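Local coordinates for ESAT-6/WXG100 secretion system protein (Streptococcus gallolyticus, PDB 7JQE) that serves as EsaA, a membrane subunit with a large extracellular region in the type VIIb secretion system, which exports proteins such as toxins, at the interface of chains A and B. Numbering follows the deposited sequence. Chains: chain A/B, ESAT-6/WXG100 secretion system protein.

The interface of chains A and B. Residues chain A 217, 401, 406, 409-410, 413; chain B 406, 410.
In A:Phe410 and B:Phe410 the ring carbon CG lies opposite the carbonyl carbon and beside the backbone N (chi1 -81°), which points each ring at the two-fold axis, where it meets its mate. A:Leu406 and B:Leu406, one turn earlier, take the other course, with CG anti to the backbone N (chi1 -158°), and their methyls point at the same axis. The site is a helix-to-helix patch of the EsaA extracellular region, where helix 396-427 of one chain packs against its copy in the other. The two chains lie side by side as a long two-fold dimer in the deposited assembly. If this dimer also forms in the cell, the patch probably helps hold it together.

The phenyl rings meet edge to face. Their planes are turned 63° apart. The centroids of the A:Phe410 and B:Phe410 rings are 5.4 Å from each other. The CE1 corners come together at the axis, and the side chains cross at about a right angle. CE1 of A:Phe410 also sits 3.6 Å from CD1 of B:Phe410.

Leucines fill in around this pair. A:Leu406 and B:Leu406 reach tip to tip, with CD1 of the first 4.0 Å from CD2 of the second. CD1 of A:Leu406 also touches CZ of B:Phe410. Within each chain, CD1 of Leu406 covers one face of Phe410 near its rim, so one methyl both supports its own ring and meets the partner's.

B:Phe410 enters a hydrophobic groove on chain A. CD1 of A:Leu413 reaches CE1 of B:Phe410 at 3.9 Å. CG2 of A:Ile409 approaches CZ of B:Phe410 at 4.1 Å. A:Leu217, from helix 211-219, adds a looser contact, its CD1 lying 4.5 Å from CE2 of B:Phe410. Farther along, CD2 of A:Leu401 meets CD2 of B:Leu406 at 4.1 Å. Symmetry places A:Phe410 in the matching groove of chain B.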
loop_
_atom_site.group_PDB
_atom_site.type_symbol
_atom_site.label_atom_id
_atom_site.label_comp_id
_atom_site.label_asym_id
_atom_site.label_seq_id
_atom_site.Cartn_x
_atom_site.Cartn_y
_atom_site.Cartn_z
ATOM N N LEU A 217 -7.168 -22.725 -11.480
ATOM C CA LEU A 217 -7.112 -22.613 -10.026
ATOM C C LEU A 217 -8.500 -22.667 -9.405
ATOM O O LEU A 217 -8.657 -23.125 -8.267
ATOM C CB LEU A 217 -6.406 -21.318 -9.624
ATOM C CG LEU A 217 -4.899 -21.199 -9.859
ATOM C CD1 LEU A 217 -4.389 -19.858 -9.325
ATOM C CD2 LEU A 217 -4.158 -22.353 -9.208
ATOM N N LEU A 401 1.469 -28.187 -10.215
ATOM C CA LEU A 401 1.182 -26.892 -9.608
ATOM C C LEU A 401 2.074 -26.647 -8.399
ATOM O O LEU A 401 2.726 -25.602 -8.292
ATOM C CB LEU A 401 -0.291 -26.821 -9.203
ATOM C CG LEU A 401 -0.640 -25.667 -8.267
ATOM C CD1 LEU A 401 -0.169 -24.365 -8.884
ATOM C CD2 LEU A 401 -2.138 -25.621 -7.954
ATOM N N LEU A 406 3.747 -23.040 -8.231
ATOM C CA LEU A 406 3.178 -22.331 -7.091
ATOM C C LEU A 406 4.101 -21.221 -6.604
ATOM O O LEU A 406 3.652 -20.100 -6.339
ATOM C CB LEU A 406 2.871 -23.318 -5.968
ATOM C CG LEU A 406 1.832 -22.873 -4.942
ATOM C CD1 LEU A 406 0.632 -22.252 -5.637
ATOM C CD2 LEU A 406 1.403 -24.062 -4.095
ATOM N N ILE A 409 3.691 -18.351 -8.738
ATOM C CA ILE A 409 2.386 -17.715 -8.601
ATOM C C ILE A 409 2.323 -16.883 -7.327
ATOM O O ILE A 409 1.747 -15.789 -7.314
ATOM C CB ILE A 409 1.275 -18.776 -8.646
ATOM C CG1 ILE A 409 1.151 -19.351 -10.056
ATOM C CG2 ILE A 409 -0.048 -18.190 -8.176
ATOM C CD1 ILE A 409 0.380 -20.666 -10.098
ATOM N N PHE A 410 2.895 -17.390 -6.233
ATOM C CA PHE A 410 2.944 -16.619 -4.997
ATOM C C PHE A 410 3.652 -15.287 -5.220
ATOM O O PHE A 410 3.141 -14.226 -4.845
ATOM C CB PHE A 410 3.653 -17.423 -3.907
ATOM C CG PHE A 410 2.786 -18.444 -3.232
ATOM C CD1 PHE A 410 1.463 -18.169 -2.940
ATOM C CD2 PHE A 410 3.304 -19.686 -2.882
ATOM C CE1 PHE A 410 0.668 -19.114 -2.305
ATOM C CE2 PHE A 410 2.517 -20.636 -2.254
ATOM C CZ PHE A 410 1.197 -20.350 -1.963
ATOM N N LEU A 413 1.474 -12.857 -7.453
ATOM C CA LEU A 413 0.335 -12.318 -6.725
ATOM C C LEU A 413 0.785 -11.341 -5.648
ATOM O O LEU A 413 0.088 -10.363 -5.366
ATOM C CB LEU A 413 -0.489 -13.451 -6.115
ATOM C CG LEU A 413 -1.194 -14.357 -7.136
ATOM C CD1 LEU A 413 -2.085 -15.392 -6.451
ATOM C CD2 LEU A 413 -1.990 -13.527 -8.147
ATOM N N LEU B 406 -5.135 -24.213 -0.091
ATOM C CA LEU B 406 -4.515 -23.191 -0.925
ATOM C C LEU B 406 -5.369 -21.930 -0.996
ATOM O O LEU B 406 -4.853 -20.814 -0.866
ATOM C CB LEU B 406 -4.254 -23.751 -2.321
ATOM C CG LEU B 406 -3.181 -23.043 -3.144
ATOM C CD1 LEU B 406 -1.955 -22.765 -2.290
ATOM C CD2 LEU B 406 -2.812 -23.893 -4.350
ATOM N N PHE B 410 -3.942 -18.279 -0.048
ATOM C CA PHE B 410 -3.935 -17.130 -0.947
ATOM C C PHE B 410 -4.569 -15.916 -0.275
ATOM O O PHE B 410 -3.995 -14.822 -0.270
ATOM C CB PHE B 410 -4.678 -17.472 -2.239
ATOM C CG PHE B 410 -3.864 -18.249 -3.230
ATOM C CD1 PHE B 410 -2.524 -17.967 -3.424
ATOM C CD2 PHE B 410 -4.448 -19.265 -3.977
ATOM C CE1 PHE B 410 -1.778 -18.681 -4.351
ATOM C CE2 PHE B 410 -3.710 -19.987 -4.900
ATOM C CZ PHE B 410 -2.373 -19.695 -5.089
#